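PDB 5IJA: hydrogenase-specific maturation endopeptidase from Thermococcus kodakarensis, which probably acts as an endopeptidase in [NiFe] hydrogenase maturation, cleaving a C-terminal extension from the precursor of the hydrogenase large subunit. Local coordinates for residues A[88-91]-A[92-96]; A[95-98]-A[99-103]. All coordinates share one frame; numbering follows the deposited sequence.

Contact 1: A[88-91]-A[92-96]; sequences AHFM and GAIDG
Apolar contacts one turn apart join Phe-90 to Ala-93 and Ile-94, and Met-91 to Ile-94. Ile-94 places its CG1 branch over one face of the Phe-90 ring, displaced toward the rim, with CG1 4.1 Å from CE2 of Phe-90; the two side chains cross at about a right angle. Chi1 of Phe-90, -172°, sets CG opposite the backbone N and beside the carbonyl carbon, and the ring leans on along the helix toward these partners. Ala-93 offers its methyl obliquely, CB standing 4.2 Å from CD1 of Phe-90. On the more exposed flank Met-91 and Ile-94 run side by side in the same direction, and the bent Met-91 chain leaves SD 4.1 Å from the Ile-94 CD1 methyl.

This is the opening half of helix 88-103, which packs against the mixed sheet of the alpha/beta hydrogenase maturation protease fold. Its inner side is held there by Phe-90, which reaches Leu-8 and Ile-55 on two strands, and by His-89, whose NE2 is hydrogen-bonded to OD1 of Asp-16.

The backbone bonding is irregular. Gly-92 N donates to Ala-88 O at 2.9 Å and weakly to His-89 O. Phe-90 O receives two donors: Ala-93 N at 2.7 Å, from above the carbonyl plane, and, through a weak bond, Ile-94 N. The shorter is an i to i+3 bond of the 3-10 type, consistent with a locally tighter turn. At the kink that follows, neither Asp-95 N nor Gly-96 N bonds to the preceding turn; a water accepts from Asp-95 N at 2.8 Å and donates to Met-91 O at 2.8 Å, bridging the two ends of the missing i to i+4 link.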
loop_
_atom_site.group_PDB
_atom_site.type_symbol
_atom_site.label_atom_id
_atom_site.label_comp_id
_atom_site.label_asym_id
_atom_site.label_seq_id
_atom_site.Cartn_x
_atom_site.Cartn_y
_atom_site.Cartn_z
ATOM N N ALA A 88 3.894 -9.586 -2.206
ATOM C CA ALA A 88 5.308 -9.762 -2.371
ATOM C C ALA A 88 5.916 -8.415 -2.065
ATOM O O ALA A 88 7.000 -8.342 -1.531
ATOM C CB ALA A 88 5.624 -10.178 -3.792
ATOM N N HIS A 89 5.218 -7.366 -2.473
ATOM C CA HIS A 89 5.751 -6.050 -2.370
ATOM C C HIS A 89 5.964 -5.549 -0.966
ATOM O O HIS A 89 7.039 -5.159 -0.645
ATOM C CB HIS A 89 4.810 -5.103 -3.048
ATOM C CG HIS A 89 4.416 -5.505 -4.419
ATOM N ND1 HIS A 89 5.265 -5.412 -5.488
ATOM C CD2 HIS A 89 3.243 -5.947 -4.910
ATOM C CE1 HIS A 89 4.641 -5.808 -6.576
ATOM N NE2 HIS A 89 3.414 -6.139 -6.250
ATOM N N PHE A 90 4.978 -5.646 -0.105
ATOM C CA PHE A 90 5.181 -5.174 1.239
ATOM C C PHE A 90 6.212 -6.068 1.871
ATOM O O PHE A 90 7.072 -5.612 2.557
ATOM C CB PHE A 90 3.909 -5.093 2.056
ATOM C CG PHE A 90 4.093 -4.425 3.374
ATOM C CD1 PHE A 90 4.718 -3.216 3.461
ATOM C CD2 PHE A 90 3.686 -5.022 4.515
ATOM C CE1 PHE A 90 4.907 -2.608 4.660
ATOM C CE2 PHE A 90 3.872 -4.429 5.727
ATOM C CZ PHE A 90 4.472 -3.214 5.796
ATOM N N MET A 91 6.124 -7.357 1.600
ATOM C CA MET A 91 7.100 -8.309 2.129
ATOM C C MET A 91 8.532 -7.891 1.791
ATOM O O MET A 91 9.443 -8.062 2.598
ATOM C CB MET A 91 6.834 -9.719 1.591
ATOM C CG MET A 91 5.546 -10.345 2.083
ATOM S SD MET A 91 5.392 -10.397 3.865
ATOM C CE MET A 91 6.857 -11.324 4.300
ATOM N N GLY A 92 8.714 -7.323 0.606
ATOM C CA GLY A 92 10.019 -6.863 0.170
ATOM C C GLY A 92 10.451 -5.582 0.852
ATOM O O GLY A 92 11.619 -5.194 0.770
ATOM N N ALA A 93 9.508 -4.942 1.542
ATOM C CA ALA A 93 9.727 -3.636 2.164
ATOM C C ALA A 93 9.931 -3.718 3.666
ATOM O O ALA A 93 10.442 -2.776 4.281
ATOM C CB ALA A 93 8.553 -2.722 1.861
ATOM N N ILE A 94 9.499 -4.823 4.260
ATOM C CA ILE A 94 9.481 -4.956 5.713
ATOM C C ILE A 94 10.841 -4.724 6.371
ATOM O O ILE A 94 10.931 -3.987 7.348
ATOM C CB ILE A 94 8.965 -6.340 6.142
ATOM C CG1 ILE A 94 7.447 -6.404 5.967
ATOM C CG2 ILE A 94 9.328 -6.629 7.591
ATOM C CD1 ILE A 94 6.831 -7.664 6.502
ATOM N N ASP A 95 11.888 -5.349 5.844
ATOM C CA ASP A 95 13.209 -5.261 6.466
ATOM C C ASP A 95 13.714 -3.814 6.458
ATOM O O ASP A 95 14.202 -3.301 7.471
ATOM C CB ASP A 95 14.200 -6.200 5.753
ATOM C CG ASP A 95 14.097 -7.649 6.240
ATOM O OD1 ASP A 95 13.217 -7.945 7.076
ATOM O OD2 ASP A 95 14.896 -8.498 5.785
ATOM N N GLY A 96 13.554 -3.158 5.320
ATOM C CA GLY A 96 13.976 -1.780 5.152
ATOM C C GLY A 96 13.121 -0.854 5.994
ATOM O O GLY A 96 13.622 0.112 6.566
HETATM O O HOH W 1 11.837 -7.130 3.680
#

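Contact 2: A[95-98]-A[99-103]; sequences DGLK and LLMAL
Regular alpha-helical bonding returns in the latter half of helix 88-103, where residues 95-98 and 99-103 form consecutive turns beyond a kink. Four i to i+4 bonds join them: Leu-99 N to Asp-95 O, Leu-100 N to Gly-96 O, Met-101 N to Leu-97 O and Ala-102 N to Lys-98 O. All measure 2.9 to 3.0 Å, and the Leu-100 bond is the straightest, with an N-H...O angle of 166°.

Among the side chains, Leu-97 and Met-101 meet on one flank. The Met-101 chain is extended beyond CG and carries its terminal methyl back over the preceding turn, bringing CE to 4.1 Å from CG of Leu-97; the two side chains cross obliquely. On the way, CG of Met-101 passes 3.3 Å from the Leu-97 carbonyl O. Leu-100 is placed similarly: chi1 of -66° sets its CG opposite its own carbonyl carbon and beside its backbone N, 3.3 Å from Gly-96 O.

Lys-98 bends at chi2 and chi4 and turns back toward the previous turn, where NZ makes a weak hydrogen bond to Ile-94 O. Outside the two segments, Leu-97 and Leu-100 touch Leu-43, while Leu-100 and Met-101 lean on Leu-107 of the short helix 105-109.

With the main-chain bonds providing the regular framework and a single close apolar pair between side chains, the union of these turns rests chiefly on the backbone, leaving Leu-97, Leu-100 and Met-101 to pack against neighbouring parts of the fold.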
loop_
_atom_site.group_PDB
_atom_site.type_symbol
_atom_site.label_atom_id
_atom_site.label_comp_id
_atom_site.label_asym_id
_atom_site.label_seq_id
_atom_site.Cartn_x
_atom_site.Cartn_y
_atom_site.Cartn_z
ATOM N N ASP A 95 11.888 -5.349 5.844
ATOM C CA ASP A 95 13.209 -5.261 6.466
ATOM C C ASP A 95 13.714 -3.814 6.458
ATOM O O ASP A 95 14.202 -3.301 7.471
ATOM C CB ASP A 95 14.200 -6.200 5.753
ATOM C CG ASP A 95 14.097 -7.649 6.240
ATOM O OD1 ASP A 95 13.217 -7.945 7.076
ATOM O OD2 ASP A 95 14.896 -8.498 5.785
ATOM N N GLY A 96 13.554 -3.158 5.320
ATOM C CA GLY A 96 13.976 -1.780 5.152
ATOM C C GLY A 96 13.121 -0.854 5.994
ATOM O O GLY A 96 13.622 0.112 6.566
ATOM N N LEU A 97 11.826 -1.140 6.080
ATOM C CA LEU A 97 10.976 -0.313 6.931
ATOM C C LEU A 97 11.416 -0.448 8.381
ATOM O O LEU A 97 11.435 0.541 9.107
ATOM C CB LEU A 97 9.500 -0.687 6.790
ATOM C CG LEU A 97 8.528 0.195 7.584
ATOM C CD1 LEU A 97 8.587 1.659 7.098
ATOM C CD2 LEU A 97 7.120 -0.376 7.458
ATOM N N LYS A 98 11.766 -1.671 8.796
ATOM C CA LYS A 98 12.244 -1.915 10.165
ATOM C C LYS A 98 13.506 -1.111 10.476
ATOM O O LYS A 98 13.624 -0.548 11.557
ATOM C CB LYS A 98 12.550 -3.399 10.405
ATOM C CG LYS A 98 11.355 -4.333 10.379
ATOM C CD LYS A 98 10.323 -3.961 11.419
ATOM C CE LYS A 98 8.999 -4.644 11.110
ATOM N NZ LYS A 98 8.504 -4.289 9.741
ATOM N N LEU A 99 14.439 -1.081 9.532
ATOM C CA LEU A 99 15.681 -0.326 9.704
ATOM C C LEU A 99 15.383 1.164 9.844
ATOM O O LEU A 99 15.933 1.830 10.730
ATOM C CB LEU A 99 16.641 -0.566 8.532
ATOM C CG LEU A 99 17.956 0.228 8.521
ATOM C CD1 LEU A 99 18.729 -0.032 9.785
ATOM C CD2 LEU A 99 18.780 -0.147 7.301
ATOM N N LEU A 100 14.517 1.688 8.973
ATOM C CA LEU A 100 14.176 3.104 9.039
ATOM C C LEU A 100 13.479 3.447 10.351
ATOM O O LEU A 100 13.661 4.528 10.878
ATOM C CB LEU A 100 13.300 3.512 7.866
ATOM C CG LEU A 100 14.046 3.413 6.543
ATOM C CD1 LEU A 100 13.076 3.659 5.382
ATOM C CD2 LEU A 100 15.166 4.429 6.523
ATOM N N MET A 101 12.670 2.532 10.869
ATOM C CA MET A 101 12.072 2.730 12.186
ATOM C C MET A 101 13.092 2.728 13.318
ATOM O O MET A 101 12.949 3.483 14.273
ATOM C CB MET A 101 11.018 1.655 12.458
ATOM C CG MET A 101 9.773 1.807 11.614
ATOM S SD MET A 101 8.602 0.468 11.909
ATOM C CE MET A 101 7.106 1.244 11.334
ATOM N N ALA A 102 14.115 1.887 13.214
ATOM C CA ALA A 102 15.181 1.863 14.219
ATOM C C ALA A 102 15.939 3.182 14.256
ATOM O O ALA A 102 16.575 3.518 15.263
ATOM C CB ALA A 102 16.135 0.742 13.952
ATOM N N LEU A 103 15.866 3.920 13.149
ATOM C CA LEU A 103 16.601 5.172 12.976
ATOM C C LEU A 103 15.769 6.426 13.208
ATOM O O LEU A 103 16.316 7.538 13.281
ATOM C CB LEU A 103 17.204 5.219 11.575
ATOM C CG LEU A 103 18.327 4.209 11.328
ATOM C CD1 LEU A 103 18.777 4.263 9.895
ATOM C CD2 LEU A 103 19.502 4.465 12.269
#

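Both contacts are successive turns of helix 88-103 and share Asp-95 and Gly-96; their centres lie 11 Å apart. Each is partly buried, but contact 1 sits nearer the centre of the chain, about 11 Å against 17 Å between centres, and its inner side meets strands 3-8 and 52-59 as well as loop residues, whereas contact 2 faces loop residues and helix 105-109. Contact 1 combines aromatic, thioether and aliphatic packing with distorted, partly water-bridged backbone bonding; contact 2 has regular backbone bonding, and its side-chain packing is a methionine methyl on a leucine. Phe-90 CE1 and Leu-97 CD2, 4.2 Å apart, carry the buried apolar side across the kink.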